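Local coordinates for protein endoglucanase A (Clostridium acetobutylicum, PDB 3IK2) that hydrolyses internal beta-1,4-glucosidic bonds, probably in cellulose and related glucans, as an endoglucanase of glycoside hydrolase family 44, at residues Q367-G372 with A398-Y402; Y412-V417 with Y430-S435; S468-W472 with K483-V487. All blocks are in the same frame, centred on the assembly; numbering follows the deposited sequence.

The chain starts in strand 2-15 of a beta domain and then builds the TIM-like barrel. Contact 1 closes the first of the three loops: helices 361-376 and 393-403 meet across the loop that carries strand 379-384, the last of the barrel. The chain then returns to the beta domain. Contact 2 closes the hairpin of strands 415-421 and 427-433, and contact 3 that of strands 468-475 and 481-484. The three follow in series; none nests or crosses. Contact 1 touches both others, through Asp369 with Tyr430 and Leu401 with Trp472, so it lies between barrel and beta domain. Contacts 2 and 3 do not touch but belong to the same sheet.

Contact 1 (Q367-G372 with A398-Y402); sequences QADALG and AFNLY
Tyr402, Leu371 and Phe399 bury the most surface where helical segments 367-372 and 398-402 pack. Both backbones are alpha-helical. The segment axes approach to 9.1 Å and cross at -47°, with the N-to-C directions 47° apart. The CA atoms of Ala368 and Ala398 are 4.6 Å apart. Small side chains make this closeness possible: Ala398 CB lies 3.4 Å from Ala368 N and 3.9 Å from Ala368 CB. Tyr402 takes chi1 m and reaches to the first helix, where its OH donates a hydrogen bond to Ala368 O at 2.7 Å. That carbonyl also accepts the helical bond from Gly372 N at 3.1 Å, so it is shared. A side chain at Gly372 would collide with the Tyr402 hydroxyl. Leu371, with chi1 m and chi2 t, points toward the second helix. Its CB sits over the face of the Tyr402 ring, 4.1 Å from the centroid, a CH-pi contact. Leu371 CD1 lies over a face of the Phe399 ring, 4.4 Å from CG. Gln367 CG touches Ala398 CB at 3.5 Å, and its NE2 bonds to Tyr353 OH. The helices follow barrel strands 347-353 and 379-384, the last two of the eight, and pack where the barrel meets the beta domain. Strands 347-353 and 379-384 of the barrel touch Phe399, whereas strand 440-447 of the beta domain touches Ala368 and Tyr402.

Contact 2 (Y412-V417 with Y430-S435); sequences YGDTDV and YASVTS
Tyr412 lays one face of its ring over the Ser432 hydroxyl, with Tyr412 CZ 3.2 Å from Ser432 OG. Ser432, with chi1 p, also accepts a weak hydrogen bond from Gly413 N to OG at 3.0 Å. Gly413 passes so near that a CB there would clash with Ser432 OG and Val433 O. The chain then enters an antiparallel hairpin. The axes of strands 415-417 and 430-433 approach to 4.4 Å, with directions 131° apart. Thr415 and Val433 form a hydrogen-bonded pair: Thr415 N to Val433 O is 3.0 Å and Val433 N to Thr415 O is 2.7 Å. Asp416 and Ser432 form the next, non-hydrogen-bonded pair, CA to CA 4.3 Å. Val417 N then bonds to Ala431 O at 3.0 Å. Asp414 (phi/psi -101°/-3°) and the extended Thr415 both face Val433, a classic beta bulge; Asp414 N makes a weak bond to Val433 O at 3.1 Å. The Asp414 carboxylate, chi1 p, holds the open end of the hairpin, away from its turn: OD1 accepts Ser435 N at 2.8 Å and OD2 accepts Ser435 OG at 2.6 Å. Val417 CG2 packs on Ala431 CB at 3.8 Å. In the beta-domain sheet, strand 2-15 lies beside 415-421 and strand 440-447 beside 427-433. Helix 361-376 touches Asp416 and Tyr430, and Tyr430 OH bonds to its Asp369.

Contact 3 (S468-W472 with K483-V487); sequences SGQVW and KRDDV
Segments 468-472 and 483-487 are the two arms of an antiparallel beta hairpin at the edge of the beta-domain sheet. The first arm is fully extended. In the second, Asp485 to Val487 have phi near -55° and psi from 126° to 153°. The end-to-end directions are 152° apart. At Gly469 the carbonyl accepts a hydrogen bond from Val487 N at 2.8 Å, and a side chain would run into Val487 CG2. A water links Gly469 N at 2.8 Å to Val487 O at 2.7 Å. Gln470, chi1 m and chi2 t, turns its OE1 to Lys483 NZ, which donates at 2.9 Å. Lys483 NZ also forms a salt bridge with Asp486 OD1 at 3.3 Å, whose hydrogen bond is weak. Gln470 lies nearest Asp486 but Val471 nearest Arg484, so the second arm has one extra residue, Asp485, whose CB points away. Val471 O accepts Arg484 N at 2.7 Å. The Val471 side chain, chi1 t, meets Val487 CG2 through its CG2 at 4.0 Å, and strand 494-499 touches both valines. The Arg484 side chain forms a salt bridge with Asp475. A second water accepts from Val471 N at 3.0 Å and Lys483 NZ at 3.1 Å. Trp472 pairs with Lys483 in the non-hydrogen-bonded position, CA to CA 4.3 Å. Its indole has chi1 m, and Lys483 CG lies over the face of the five-membered ring of Trp472, 4.1 Å from its centroid, a CH-pi contact.

Contact 1 (Q367-G372 with A398-Y402)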
loop_
_atom_site.group_PDB
_atom_site.type_symbol
_atom_site.label_atom_id
_atom_site.label_comp_id
_atom_site.label_asym_id
_atom_site.label_seq_id
_atom_site.Cartn_x
_atom_site.Cartn_y
_atom_site.Cartn_z
ATOM N N GLN A 367 -6.393 9.464 6.078
ATOM C CA GLN A 367 -5.368 8.439 6.315
ATOM C C GLN A 367 -5.760 7.477 7.442
ATOM O O GLN A 367 -5.593 6.259 7.302
ATOM C CB GLN A 367 -4.020 9.089 6.624
ATOM C CG GLN A 367 -2.848 8.078 6.828
ATOM C CD GLN A 367 -2.546 7.194 5.599
ATOM O OE1 GLN A 367 -2.796 7.587 4.458
ATOM N NE2 GLN A 367 -2.006 5.986 5.842
ATOM N N ALA A 368 -6.275 8.022 8.559
ATOM C CA ALA A 368 -6.776 7.175 9.652
ATOM C C ALA A 368 -7.926 6.299 9.176
ATOM O O ALA A 368 -8.018 5.113 9.541
ATOM C CB ALA A 368 -7.173 7.998 10.897
ATOM N N ASP A 369 -8.766 6.857 8.325
ATOM C CA ASP A 369 -9.920 6.128 7.812
ATOM C C ASP A 369 -9.476 5.035 6.868
ATOM O O ASP A 369 -9.981 3.912 6.958
ATOM C CB ASP A 369 -10.914 7.086 7.135
ATOM C CG ASP A 369 -12.274 6.446 6.881
ATOM O OD1 ASP A 369 -12.704 5.632 7.682
ATOM O OD2 ASP A 369 -12.933 6.734 5.868
ATOM N N ALA A 370 -8.534 5.354 5.966
ATOM C CA ALA A 370 -7.965 4.352 5.032
ATOM C C ALA A 370 -7.359 3.180 5.759
ATOM O O ALA A 370 -7.574 2.062 5.348
ATOM C CB ALA A 370 -6.925 4.994 4.068
ATOM N N LEU A 371 -6.609 3.430 6.840
ATOM C CA LEU A 371 -6.018 2.364 7.686
ATOM C C LEU A 371 -7.073 1.492 8.352
ATOM O O LEU A 371 -6.922 0.274 8.375
ATOM C CB LEU A 371 -5.074 2.943 8.750
ATOM C CG LEU A 371 -3.841 3.620 8.117
ATOM C CD1 LEU A 371 -3.036 4.437 9.160
ATOM C CD2 LEU A 371 -2.939 2.598 7.363
ATOM N N GLY A 372 -8.154 2.104 8.858
ATOM C CA GLY A 372 -9.332 1.353 9.360
ATOM C C GLY A 372 -9.964 0.460 8.301
ATOM O O GLY A 372 -10.197 -0.742 8.540
ATOM N N ALA A 398 -1.966 9.762 11.989
ATOM C CA ALA A 398 -2.864 8.654 11.680
ATOM C C ALA A 398 -2.191 7.329 11.948
ATOM O O ALA A 398 -2.774 6.478 12.620
ATOM C CB ALA A 398 -3.373 8.739 10.246
ATOM N N PHE A 399 -0.951 7.161 11.467
ATOM C CA PHE A 399 -0.183 5.959 11.742
ATOM C C PHE A 399 0.026 5.751 13.250
ATOM O O PHE A 399 -0.152 4.644 13.774
ATOM C CB PHE A 399 1.179 6.011 11.032
ATOM C CG PHE A 399 1.141 5.590 9.582
ATOM C CD1 PHE A 399 0.878 6.521 8.568
ATOM C CD2 PHE A 399 1.393 4.252 9.218
ATOM C CE1 PHE A 399 0.855 6.126 7.205
ATOM C CE2 PHE A 399 1.379 3.859 7.851
ATOM C CZ PHE A 399 1.103 4.787 6.853
ATOM N N ASN A 400 0.440 6.807 13.946
ATOM C CA ASN A 400 0.605 6.746 15.410
ATOM C C ASN A 400 -0.696 6.533 16.159
ATOM O O ASN A 400 -0.700 5.934 17.229
ATOM C CB ASN A 400 1.307 7.997 15.939
ATOM C CG ASN A 400 2.744 8.023 15.560
ATOM O OD1 ASN A 400 3.354 6.964 15.432
ATOM N ND2 ASN A 400 3.301 9.217 15.342
ATOM N N LEU A 401 -1.805 7.006 15.602
ATOM C CA LEU A 401 -3.091 6.780 16.252
ATOM C C LEU A 401 -3.386 5.294 16.385
ATOM O O LEU A 401 -3.988 4.869 17.351
ATOM C CB LEU A 401 -4.240 7.482 15.519
ATOM C CG LEU A 401 -5.578 7.443 16.277
ATOM C CD1 LEU A 401 -5.503 8.299 17.537
ATOM C CD2 LEU A 401 -6.766 7.843 15.395
ATOM N N TYR A 402 -2.958 4.509 15.407
ATOM C CA TYR A 402 -3.148 3.079 15.474
ATOM C C TYR A 402 -2.170 2.360 16.398
ATOM O O TYR A 402 -2.612 1.597 17.264
ATOM C CB TYR A 402 -3.165 2.471 14.067
ATOM C CG TYR A 402 -4.491 2.696 13.381
ATOM C CD1 TYR A 402 -5.501 1.735 13.459
ATOM C CD2 TYR A 402 -4.755 3.895 12.706
ATOM C CE1 TYR A 402 -6.745 1.952 12.845
ATOM C CE2 TYR A 402 -6.018 4.129 12.081
ATOM C CZ TYR A 402 -6.999 3.144 12.174
ATOM O OH TYR A 402 -8.219 3.336 11.572
#

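Contact 2 (Y412-V417 with Y430-S435)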
loop_
_atom_site.group_PDB
_atom_site.type_symbol
_atom_site.label_atom_id
_atom_site.label_comp_id
_atom_site.label_asym_id
_atom_site.label_seq_id
_atom_site.Cartn_x
_atom_site.Cartn_y
_atom_site.Cartn_z
ATOM N N TYR A 412 -3.139 -0.875 18.297
ATOM C CA TYR A 412 -4.467 -1.314 17.915
ATOM C C TYR A 412 -4.586 -2.848 17.999
ATOM O O TYR A 412 -3.570 -3.555 18.034
ATOM C CB TYR A 412 -4.752 -0.777 16.500
ATOM C CG TYR A 412 -6.217 -0.761 16.154
ATOM C CD1 TYR A 412 -7.102 0.022 16.875
ATOM C CD2 TYR A 412 -6.717 -1.559 15.130
ATOM C CE1 TYR A 412 -8.450 0.024 16.598
ATOM C CE2 TYR A 412 -8.075 -1.553 14.832
ATOM C CZ TYR A 412 -8.925 -0.747 15.564
ATOM O OH TYR A 412 -10.265 -0.734 15.293
ATOM N N GLY A 413 -5.811 -3.365 18.061
ATOM C CA GLY A 413 -6.045 -4.819 18.131
ATOM C C GLY A 413 -5.765 -5.531 16.809
ATOM O O GLY A 413 -5.632 -4.896 15.789
ATOM N N ASP A 414 -5.695 -6.852 16.843
ATOM C CA ASP A 414 -5.392 -7.674 15.683
ATOM C C ASP A 414 -6.655 -8.293 15.080
ATOM O O ASP A 414 -6.592 -8.964 14.058
ATOM C CB ASP A 414 -4.386 -8.774 16.059
ATOM C CG ASP A 414 -4.881 -9.671 17.194
ATOM O OD1 ASP A 414 -6.041 -9.545 17.648
ATOM O OD2 ASP A 414 -4.102 -10.522 17.657
ATOM N N THR A 415 -7.805 -8.061 15.710
ATOM C CA THR A 415 -9.066 -8.653 15.232
ATOM C C THR A 415 -10.139 -7.595 15.149
ATOM O O THR A 415 -10.563 -7.087 16.174
ATOM C CB THR A 415 -9.564 -9.778 16.170
ATOM O OG1 THR A 415 -8.454 -10.578 16.583
ATOM C CG2 THR A 415 -10.608 -10.661 15.482
ATOM N N ASP A 416 -10.575 -7.276 13.933
ATOM C CA ASP A 416 -11.655 -6.320 13.728
ATOM C C ASP A 416 -12.977 -6.973 14.129
ATOM O O ASP A 416 -13.182 -8.151 13.871
ATOM C CB ASP A 416 -11.712 -5.875 12.261
ATOM C CG ASP A 416 -12.914 -4.997 11.959
ATOM O OD1 ASP A 416 -13.868 -5.505 11.342
ATOM O OD2 ASP A 416 -12.921 -3.807 12.354
ATOM N N VAL A 417 -13.854 -6.206 14.773
ATOM C CA VAL A 417 -15.163 -6.705 15.169
ATOM C C VAL A 417 -16.231 -5.734 14.720
ATOM O O VAL A 417 -15.936 -4.588 14.394
ATOM C CB VAL A 417 -15.278 -7.015 16.713
ATOM C CG1 VAL A 417 -14.175 -8.036 17.182
ATOM C CG2 VAL A 417 -15.229 -5.750 17.546
ATOM N N TYR A 430 -14.217 2.111 14.028
ATOM C CA TYR A 430 -13.614 0.781 13.912
ATOM C C TYR A 430 -13.400 0.277 15.323
ATOM O O TYR A 430 -12.995 1.031 16.186
ATOM C CB TYR A 430 -12.279 0.828 13.084
ATOM C CG TYR A 430 -12.496 1.440 11.691
ATOM C CD1 TYR A 430 -13.057 0.692 10.663
ATOM C CD2 TYR A 430 -12.201 2.793 11.432
ATOM C CE1 TYR A 430 -13.309 1.253 9.410
ATOM C CE2 TYR A 430 -12.424 3.350 10.184
ATOM C CZ TYR A 430 -12.989 2.578 9.185
ATOM O OH TYR A 430 -13.227 3.114 7.939
ATOM N N ALA A 431 -13.713 -0.984 15.562
ATOM C CA ALA A 431 -13.418 -1.625 16.852
ATOM C C ALA A 431 -12.598 -2.867 16.627
ATOM O O ALA A 431 -12.795 -3.579 15.626
ATOM C CB ALA A 431 -14.718 -1.960 17.604
ATOM N N SER A 432 -11.671 -3.133 17.539
ATOM C CA SER A 432 -10.872 -4.345 17.466
ATOM C C SER A 432 -10.652 -4.993 18.835
ATOM O O SER A 432 -10.644 -4.326 19.894
ATOM C CB SER A 432 -9.506 -4.081 16.811
ATOM O OG SER A 432 -8.741 -3.215 17.619
ATOM N N VAL A 433 -10.438 -6.300 18.800
ATOM C CA VAL A 433 -10.058 -7.020 20.007
ATOM C C VAL A 433 -8.632 -7.550 19.754
ATOM O O VAL A 433 -8.163 -7.524 18.632
ATOM C CB VAL A 433 -11.170 -8.069 20.389
ATOM C CG1 VAL A 433 -10.614 -9.225 21.094
ATOM C CG2 VAL A 433 -12.278 -7.406 21.242
ATOM N N THR A 434 -7.930 -7.965 20.801
ATOM C CA THR A 434 -6.567 -8.470 20.688
ATOM C C THR A 434 -6.621 -9.957 21.069
ATOM O O THR A 434 -7.039 -10.305 22.185
ATOM C CB THR A 434 -5.603 -7.644 21.589
ATOM O OG1 THR A 434 -5.681 -6.251 21.229
ATOM C CG2 THR A 434 -4.154 -8.127 21.474
ATOM N N SER A 435 -6.237 -10.822 20.130
ATOM C CA SER A 435 -6.455 -12.277 20.247
ATOM C C SER A 435 -5.838 -12.945 21.480
ATOM O O SER A 435 -6.372 -13.937 21.976
ATOM C CB SER A 435 -5.950 -12.988 19.005
ATOM O OG SER A 435 -4.552 -12.782 18.907
HETATM O O HOH W 1 -3.345 -4.659 20.960
HETATM O O HOH W 2 -14.962 -2.549 12.936
#

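Contact 3 (S468-W472 with K483-V487)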
loop_
_atom_site.group_PDB
_atom_site.type_symbol
_atom_site.label_atom_id
_atom_site.label_comp_id
_atom_site.label_asym_id
_atom_site.label_seq_id
_atom_site.Cartn_x
_atom_site.Cartn_y
_atom_site.Cartn_z
ATOM N N SER A 468 -13.491 0.777 32.376
ATOM C CA SER A 468 -12.810 2.045 32.181
ATOM C C SER A 468 -12.405 2.260 30.726
ATOM O O SER A 468 -12.137 1.311 30.000
ATOM C CB SER A 468 -11.585 2.171 33.100
ATOM O OG SER A 468 -10.627 1.172 32.794
ATOM N N GLY A 469 -12.365 3.521 30.314
ATOM C CA GLY A 469 -11.936 3.891 28.972
ATOM C C GLY A 469 -10.957 5.056 29.012
ATOM O O GLY A 469 -11.209 6.074 29.668
ATOM N N GLN A 470 -9.837 4.891 28.314
ATOM C CA GLN A 470 -8.879 5.989 28.083
ATOM C C GLN A 470 -8.900 6.416 26.619
ATOM O O GLN A 470 -9.206 5.613 25.729
ATOM C CB GLN A 470 -7.475 5.565 28.484
ATOM C CG GLN A 470 -7.291 5.385 29.979
ATOM C CD GLN A 470 -5.850 5.030 30.335
ATOM O OE1 GLN A 470 -5.143 5.837 30.912
ATOM N NE2 GLN A 470 -5.411 3.829 29.968
ATOM N N VAL A 471 -8.558 7.671 26.366
ATOM C CA VAL A 471 -8.767 8.248 25.049
ATOM C C VAL A 471 -7.569 9.094 24.613
ATOM O O VAL A 471 -7.100 9.915 25.382
ATOM C CB VAL A 471 -10.059 9.118 25.006
ATOM C CG1 VAL A 471 -10.274 9.680 23.591
ATOM C CG2 VAL A 471 -11.304 8.313 25.490
ATOM N N TRP A 472 -7.087 8.866 23.381
ATOM C CA TRP A 472 -5.993 9.654 22.778
ATOM C C TRP A 472 -6.411 10.165 21.412
ATOM O O TRP A 472 -7.084 9.478 20.686
ATOM C CB TRP A 472 -4.722 8.820 22.608
ATOM C CG TRP A 472 -4.039 8.419 23.893
ATOM C CD1 TRP A 472 -2.936 8.998 24.473
ATOM C CD2 TRP A 472 -4.397 7.320 24.715
ATOM N NE1 TRP A 472 -2.601 8.318 25.625
ATOM C CE2 TRP A 472 -3.484 7.286 25.796
ATOM C CE3 TRP A 472 -5.417 6.353 24.651
ATOM C CZ2 TRP A 472 -3.559 6.327 26.806
ATOM C CZ3 TRP A 472 -5.488 5.393 25.655
ATOM C CH2 TRP A 472 -4.565 5.383 26.713
ATOM N N LYS A 483 -3.332 12.733 25.138
ATOM C CA LYS A 483 -4.260 11.996 25.976
ATOM C C LYS A 483 -5.413 12.911 26.321
ATOM O O LYS A 483 -5.212 14.023 26.839
ATOM C CB LYS A 483 -3.583 11.479 27.239
ATOM C CG LYS A 483 -4.459 10.503 28.048
ATOM C CD LYS A 483 -3.694 9.931 29.223
ATOM C CE LYS A 483 -4.262 8.576 29.650
ATOM N NZ LYS A 483 -5.356 8.686 30.646
ATOM N N ARG A 484 -6.621 12.450 26.003
ATOM C CA ARG A 484 -7.816 13.227 26.275
ATOM C C ARG A 484 -8.475 12.722 27.562
ATOM O O ARG A 484 -8.003 11.798 28.203
ATOM C CB ARG A 484 -8.749 13.222 25.056
ATOM C CG ARG A 484 -7.961 13.075 23.754
ATOM C CD ARG A 484 -8.474 13.870 22.570
ATOM N NE ARG A 484 -7.373 14.499 21.821
ATOM C CZ ARG A 484 -7.504 15.571 21.038
ATOM N NH1 ARG A 484 -8.695 16.148 20.867
ATOM N NH2 ARG A 484 -6.441 16.083 20.436
ATOM N N ASP A 485 -9.556 13.351 27.949
ATOM C CA ASP A 485 -10.267 12.962 29.143
ATOM C C ASP A 485 -10.753 11.504 29.086
ATOM O O ASP A 485 -11.225 11.031 28.029
ATOM C CB ASP A 485 -11.449 13.909 29.334
ATOM C CG ASP A 485 -11.797 14.128 30.791
ATOM O OD1 ASP A 485 -10.887 14.138 31.674
ATOM O OD2 ASP A 485 -13.009 14.311 31.034
ATOM N N ASP A 486 -10.649 10.799 30.213
ATOM C CA ASP A 486 -11.132 9.417 30.271
ATOM C C ASP A 486 -12.609 9.371 29.978
ATOM O O ASP A 486 -13.329 10.356 30.200
ATOM C CB ASP A 486 -10.897 8.791 31.638
ATOM C CG ASP A 486 -9.438 8.562 31.935
ATOM O OD1 ASP A 486 -8.567 8.922 31.129
ATOM O OD2 ASP A 486 -9.154 8.011 33.009
ATOM N N VAL A 487 -13.051 8.228 29.456
ATOM C CA VAL A 487 -14.464 7.896 29.420
ATOM C C VAL A 487 -15.055 8.086 30.827
ATOM O O VAL A 487 -14.543 7.563 31.820
ATOM C CB VAL A 487 -14.718 6.484 28.859
ATOM C CG1 VAL A 487 -16.182 6.087 29.031
ATOM C CG2 VAL A 487 -14.353 6.453 27.379
HETATM O O HOH W 3 -13.278 5.267 32.298
HETATM O O HOH W 4 -7.654 9.244 28.716
#